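Local coordinates for protein PipY (Synechococcus elongatus, PDB 5NLC) that binds pyridoxal 5'-phosphate and is probably involved in keeping the cellular supply of this vitamin B6 cofactor in balance, at residues A[32-37]-A[60-65]; A[51-56]-A[82-87]. All blocks are in the same frame, centred on the assembly; numbering follows the deposited sequence.

Contact 1: A[32-37]-A[60-65]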
loop_
_atom_site.group_PDB
_atom_site.type_symbol
_atom_site.label_atom_id
_atom_site.label_comp_id
_atom_site.label_asym_id
_atom_site.label_seq_id
_atom_site.Cartn_x
_atom_site.Cartn_y
_atom_site.Cartn_z
ATOM N N ALA A 32 16.541 11.761 -7.177
ATOM C CA ALA A 32 15.386 11.483 -8.026
ATOM C C ALA A 32 14.083 11.744 -7.306
ATOM O O ALA A 32 13.164 12.280 -7.917
ATOM C CB ALA A 32 15.405 10.044 -8.509
ATOM N N ILE A 33 14.014 11.385 -6.028
ATOM C CA ILE A 33 12.866 11.710 -5.168
ATOM C C ILE A 33 12.686 13.221 -5.058
ATOM O O ILE A 33 11.543 13.693 -5.196
ATOM C CB ILE A 33 12.960 11.066 -3.755
ATOM C CG1 ILE A 33 12.890 9.536 -3.924
ATOM C CG2 ILE A 33 11.860 11.585 -2.836
ATOM C CD1 ILE A 33 13.181 8.770 -2.640
ATOM N N ARG A 34 13.771 13.996 -4.890
ATOM C CA ARG A 34 13.633 15.434 -4.911
ATOM C C ARG A 34 13.142 15.971 -6.220
ATOM O O ARG A 34 12.235 16.838 -6.223
ATOM C CB ARG A 34 14.919 16.150 -4.559
ATOM C CG ARG A 34 15.337 15.954 -3.111
ATOM C CD ARG A 34 16.387 16.972 -2.720
ATOM N NE ARG A 34 16.687 16.808 -1.280
ATOM C CZ ARG A 34 15.961 17.223 -0.268
ATOM N NH1 ARG A 34 14.912 17.965 -0.429
ATOM N NH2 ARG A 34 16.348 16.919 0.956
ATOM N N GLU A 35 13.657 15.448 -7.345
ATOM C CA GLU A 35 13.122 15.827 -8.656
ATOM C C GLU A 35 11.595 15.540 -8.800
ATOM O O GLU A 35 10.847 16.387 -9.336
ATOM C CB GLU A 35 13.960 15.236 -9.808
ATOM C CG GLU A 35 13.614 15.708 -11.196
ATOM C CD GLU A 35 14.517 15.154 -12.303
ATOM O OE1 GLU A 35 15.658 14.636 -12.031
ATOM O OE2 GLU A 35 14.091 15.224 -13.477
ATOM N N ALA A 36 11.168 14.360 -8.355
ATOM C CA ALA A 36 9.772 14.014 -8.372
ATOM C C ALA A 36 8.933 14.891 -7.514
ATOM O O ALA A 36 7.833 15.283 -7.915
ATOM C CB ALA A 36 9.559 12.557 -8.019
ATOM N N TYR A 37 9.431 15.213 -6.339
ATOM C CA TYR A 37 8.770 16.150 -5.435
ATOM C C TYR A 37 8.556 17.535 -6.073
ATOM O O TYR A 37 7.462 18.127 -6.010
ATOM C CB TYR A 37 9.519 16.196 -4.114
ATOM C CG TYR A 37 8.803 16.969 -3.025
ATOM C CD1 TYR A 37 8.861 18.357 -3.005
ATOM C CD2 TYR A 37 8.098 16.322 -2.039
ATOM C CE1 TYR A 37 8.210 19.100 -2.021
ATOM C CE2 TYR A 37 7.456 17.067 -1.010
ATOM C CZ TYR A 37 7.519 18.430 -1.037
ATOM O OH TYR A 37 6.875 19.198 -0.107
ATOM N N THR A 60 14.116 14.606 5.214
ATOM C CA THR A 60 13.164 15.095 6.229
ATOM C C THR A 60 12.874 16.589 6.223
ATOM O O THR A 60 11.916 17.031 6.892
ATOM C CB THR A 60 13.599 14.714 7.665
ATOM O OG1 THR A 60 14.874 15.247 7.959
ATOM C CG2 THR A 60 13.650 13.230 7.765
ATOM N N ASP A 61 13.647 17.368 5.467
ATOM C CA ASP A 61 13.220 18.754 5.241
ATOM C C ASP A 61 11.819 18.821 4.604
ATOM O O ASP A 61 11.090 19.769 4.886
ATOM C CB ASP A 61 14.207 19.505 4.349
ATOM C CG ASP A 61 14.342 18.843 2.985
ATOM O OD1 ASP A 61 14.715 17.635 3.056
ATOM O OD2 ASP A 61 14.025 19.485 1.909
ATOM N N LEU A 62 11.434 17.834 3.757
ATOM C CA LEU A 62 10.198 17.886 2.939
ATOM C C LEU A 62 9.009 17.625 3.857
ATOM O O LEU A 62 8.924 16.553 4.446
ATOM C CB LEU A 62 10.244 16.859 1.779
ATOM C CG LEU A 62 11.452 17.048 0.808
ATOM C CD1 LEU A 62 11.546 15.880 -0.176
ATOM C CD2 LEU A 62 11.411 18.314 -0.005
ATOM N N PRO A 63 8.105 18.600 3.989
ATOM C CA PRO A 63 7.128 18.519 5.107
ATOM C C PRO A 63 5.950 17.482 4.905
ATOM O O PRO A 63 5.426 16.939 5.890
ATOM C CB PRO A 63 6.594 19.962 5.159
ATOM C CG PRO A 63 6.531 20.318 3.693
ATOM C CD PRO A 63 7.761 19.687 3.055
ATOM N N ASP A 64 5.591 17.207 3.661
ATOM C CA ASP A 64 4.370 16.479 3.283
ATOM C C ASP A 64 4.661 15.305 2.332
ATOM O O ASP A 64 3.921 15.003 1.434
ATOM C CB ASP A 64 3.506 17.466 2.617
ATOM C CG ASP A 64 4.233 18.210 1.561
ATOM O OD1 ASP A 64 5.526 18.063 1.462
ATOM O OD2 ASP A 64 3.516 18.923 0.829
ATOM N N LEU A 65 5.821 14.707 2.510
ATOM C CA LEU A 65 6.199 13.515 1.832
ATOM C C LEU A 65 5.543 12.386 2.644
ATOM O O LEU A 65 5.739 12.310 3.843
ATOM C CB LEU A 65 7.747 13.440 1.805
ATOM C CG LEU A 65 8.363 12.581 0.702
ATOM C CD1 LEU A 65 9.868 12.667 0.855
ATOM C CD2 LEU A 65 7.950 11.124 0.894
#
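On the outer layer of a modified TIM barrel, helix 30-38 meets the loop that leads into strand 66-69; Y37, L62 and R34 carry most of the contact, with D61 and D64 as polar partners. R34 and D61 reach toward each other tip to tip in an end-on bidentate salt bridge. NH2 of R34 donates to OD1 of D61 at 2.8 Å, almost straight at 173°. NH1 of R34 meets OD2 of D61 at 2.9 Å through the syn lone pair. Between this ion pair and the tyrosine lies L62: its CD2 sits over the centre of the Y37 ring, 3.9 Å from the centroid, a CH-pi contact, and also touches NH1 of R34 at 3.5 Å. CG of Y37 is anti to the backbone N (chi1 -171°), and the ring lies against L62. The OH of Y37 is modelled so close to OD1 of D64 that the length of the hydrogen bond assigned there is doubtful. P63, seen to bind calcium in a structure of this protein though none is bound to this chain, brings CD to 3.3 Å from the same OH of Y37. R42 forms a salt bridge with OD2 of D64 and a cation-pi contact with Y37. On the inner side I33 and L65 both pack on F44 of strand 43-46, while A36 touches helix 4-14.

Contact 2: A[51-56]-A[82-87]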
loop_
_atom_site.group_PDB
_atom_site.type_symbol
_atom_site.label_atom_id
_atom_site.label_comp_id
_atom_site.label_asym_id
_atom_site.label_seq_id
_atom_site.Cartn_x
_atom_site.Cartn_y
_atom_site.Cartn_z
ATOM N N GLU A 51 16.081 -0.412 3.323
ATOM C CA GLU A 51 16.376 0.427 2.166
ATOM C C GLU A 51 15.679 1.778 2.262
ATOM O O GLU A 51 16.292 2.807 1.944
ATOM C CB GLU A 51 16.001 -0.295 0.868
ATOM C CG GLU A 51 16.880 -1.510 0.606
ATOM C CD GLU A 51 16.301 -2.472 -0.438
ATOM O OE1 GLU A 51 15.303 -2.142 -1.158
ATOM O OE2 GLU A 51 16.876 -3.591 -0.529
ATOM N N ALA A 52 14.442 1.806 2.766
ATOM C CA ALA A 52 13.762 3.070 2.998
ATOM C C ALA A 52 14.409 3.951 4.059
ATOM O O ALA A 52 14.647 5.116 3.802
ATOM C CB ALA A 52 12.310 2.868 3.356
ATOM N N ILE A 53 14.681 3.411 5.250
ATOM C CA ILE A 53 15.338 4.166 6.332
ATOM C C ILE A 53 16.587 4.846 5.825
ATOM O O ILE A 53 16.794 6.054 6.052
ATOM C CB ILE A 53 15.750 3.244 7.505
ATOM C CG1 ILE A 53 14.521 2.759 8.251
ATOM C CG2 ILE A 53 16.688 3.925 8.512
ATOM C CD1 ILE A 53 14.823 1.610 9.190
ATOM N N ALA A 54 17.417 4.089 5.110
ATOM C CA ALA A 54 18.680 4.631 4.633
ATOM C C ALA A 54 18.460 5.922 3.835
ATOM O O ALA A 54 19.196 6.884 3.977
ATOM C CB ALA A 54 19.429 3.604 3.789
ATOM N N LYS A 55 17.395 5.965 3.064
ATOM C CA LYS A 55 17.190 7.028 2.110
ATOM C C LYS A 55 16.448 8.218 2.726
ATOM O O LYS A 55 16.520 9.328 2.205
ATOM C CB LYS A 55 16.322 6.457 1.007
ATOM C CG LYS A 55 16.702 6.892 -0.365
ATOM C CD LYS A 55 15.796 6.214 -1.372
ATOM C CE LYS A 55 16.265 4.824 -1.675
ATOM N NZ LYS A 55 15.473 4.241 -2.782
ATOM N N GLN A 56 15.694 7.960 3.794
ATOM C CA GLN A 56 14.828 8.959 4.420
ATOM C C GLN A 56 15.528 10.127 5.102
ATOM O O GLN A 56 14.969 11.232 5.111
ATOM C CB GLN A 56 13.896 8.307 5.432
ATOM C CG GLN A 56 12.837 7.466 4.771
ATOM C CD GLN A 56 11.884 6.804 5.785
ATOM O OE1 GLN A 56 12.179 6.706 6.993
ATOM N NE2 GLN A 56 10.747 6.319 5.298
ATOM N N VAL A 82 6.769 1.084 11.991
ATOM C CA VAL A 82 5.935 2.075 12.648
ATOM C C VAL A 82 6.660 3.425 12.739
ATOM O O VAL A 82 6.064 4.477 12.566
ATOM C CB VAL A 82 5.443 1.580 14.003
ATOM C CG1 VAL A 82 4.667 2.672 14.737
ATOM C CG2 VAL A 82 4.557 0.359 13.834
ATOM N N GLU A 83 7.957 3.373 12.981
ATOM C CA GLU A 83 8.716 4.586 13.224
ATOM C C GLU A 83 8.892 5.379 11.929
ATOM O O GLU A 83 8.896 6.593 12.005
ATOM C CB GLU A 83 10.095 4.271 13.846
ATOM C CG GLU A 83 10.066 3.862 15.341
ATOM C CD GLU A 83 11.444 3.387 15.884
ATOM O OE1 GLU A 83 12.293 2.907 15.099
ATOM O OE2 GLU A 83 11.671 3.479 17.113
ATOM N N HIS A 84 9.007 4.689 10.776
ATOM C CA HIS A 84 9.429 5.269 9.517
ATOM C C HIS A 84 8.360 5.384 8.437
ATOM O O HIS A 84 8.624 6.051 7.502
ATOM C CB HIS A 84 10.644 4.514 8.957
ATOM C CG HIS A 84 11.865 4.708 9.800
ATOM N ND1 HIS A 84 12.758 5.737 9.589
ATOM C CD2 HIS A 84 12.277 4.065 10.916
ATOM C CE1 HIS A 84 13.665 5.718 10.564
ATOM N NE2 HIS A 84 13.421 4.685 11.349
ATOM N N PHE A 85 7.228 4.698 8.518
ATOM C CA PHE A 85 6.259 4.736 7.440
ATOM C C PHE A 85 4.963 5.366 7.919
ATOM O O PHE A 85 4.493 5.127 9.025
ATOM C CB PHE A 85 6.055 3.329 6.898
ATOM C CG PHE A 85 7.244 2.837 6.066
ATOM C CD1 PHE A 85 7.324 3.136 4.722
ATOM C CD2 PHE A 85 8.234 2.103 6.633
ATOM C CE1 PHE A 85 8.408 2.732 3.957
ATOM C CE2 PHE A 85 9.329 1.676 5.911
ATOM C CZ PHE A 85 9.423 1.980 4.561
ATOM N N ASP A 86 4.319 6.087 7.052
ATOM C CA ASP A 86 2.984 6.640 7.269
ATOM C C ASP A 86 1.874 5.593 6.961
ATOM O O ASP A 86 0.875 5.536 7.655
ATOM C CB ASP A 86 2.848 7.873 6.346
ATOM C CG ASP A 86 3.910 8.917 6.658
ATOM O OD1 ASP A 86 3.869 9.347 7.840
ATOM O OD2 ASP A 86 4.817 9.175 5.821
ATOM N N TRP A 87 2.089 4.814 5.914
ATOM C CA TRP A 87 1.225 3.760 5.423
ATOM C C TRP A 87 1.989 2.461 5.348
ATOM O O TRP A 87 3.162 2.423 4.838
ATOM C CB TRP A 87 0.717 4.026 3.984
ATOM C CG TRP A 87 -0.380 5.028 3.891
ATOM C CD1 TRP A 87 -0.227 6.350 3.925
ATOM C CD2 TRP A 87 -1.786 4.786 3.736
ATOM N NE1 TRP A 87 -1.438 6.985 3.841
ATOM C CE2 TRP A 87 -2.412 6.040 3.698
ATOM C CE3 TRP A 87 -2.574 3.638 3.646
ATOM C CZ2 TRP A 87 -3.804 6.192 3.623
ATOM C CZ3 TRP A 87 -3.963 3.795 3.486
ATOM C CH2 TRP A 87 -4.552 5.040 3.544
#
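H84, Q56 and I53 bury the most surface where helix 49-56 meets the C-terminal end of helix 78-84 and the residue after it, in the outer layer of the alpha/beta barrel. The imidazole of H84 is held in two ways, by a CH-pi contact on one face and a hydrogen bond at its edge. I53 crosses it at about a right angle and sets CG1 over the ring centre, 3.6 Å from the centroid, with CD1 reaching the CD2 and NE2 side of the ring. In the ring plane, ND1 of H84 donates to OE1 of Q56 at 2.8 Å, approaching nearly along the C=O axis. This bond implies a proton on ND1 and would probably fix the rotation of the imidazole. Q56 answers with its other amide atom: the chain is extended at chi2 (-180°), which carries CD out to H84, and NE2 of Q56 donates to the backbone O of H84 at 3.1 Å. The glutamine thus bridges side chain and main chain of one residue. An alanine in place of H84 would probably leave OE1 of Q56 without this donor and open a gap beside I53. F85, the next residue, leaves the helical conformation, and its ring packs against W67 and L69 of strand 66-69. Its side chain is about 8 Å from that of N47, which is seen to bind pyridoxal phosphate in a structure of this protein; none is bound here. NE2 of Q56 lies over one face of the F85 ring, and CZ of F85 comes within 3.3 Å of CB of A52.

In the fold
After helix 4-14 and strand 20-24 the chain runs through 32-37 on helix 30-38, then strand 43-46, and reaches 51-56 on helix 49-56 before either contact has closed. The loop 60-65 turns back to close contact 1, and after strand 66-69 the segment 82-87 closes contact 2. The two loops therefore cross, each starting before the other is complete, as successive beta-alpha units of a barrel interlock. Contact 1 joins an outer helix to the approach of a strand, whereas contact 2 ties helix 49-56 to the C-terminal end of helix 78-84 and the turn into strand 87-91. Their centres are about 13 Å apart, and they meet where I33 CD1 lies 3.9 Å from K55 CD.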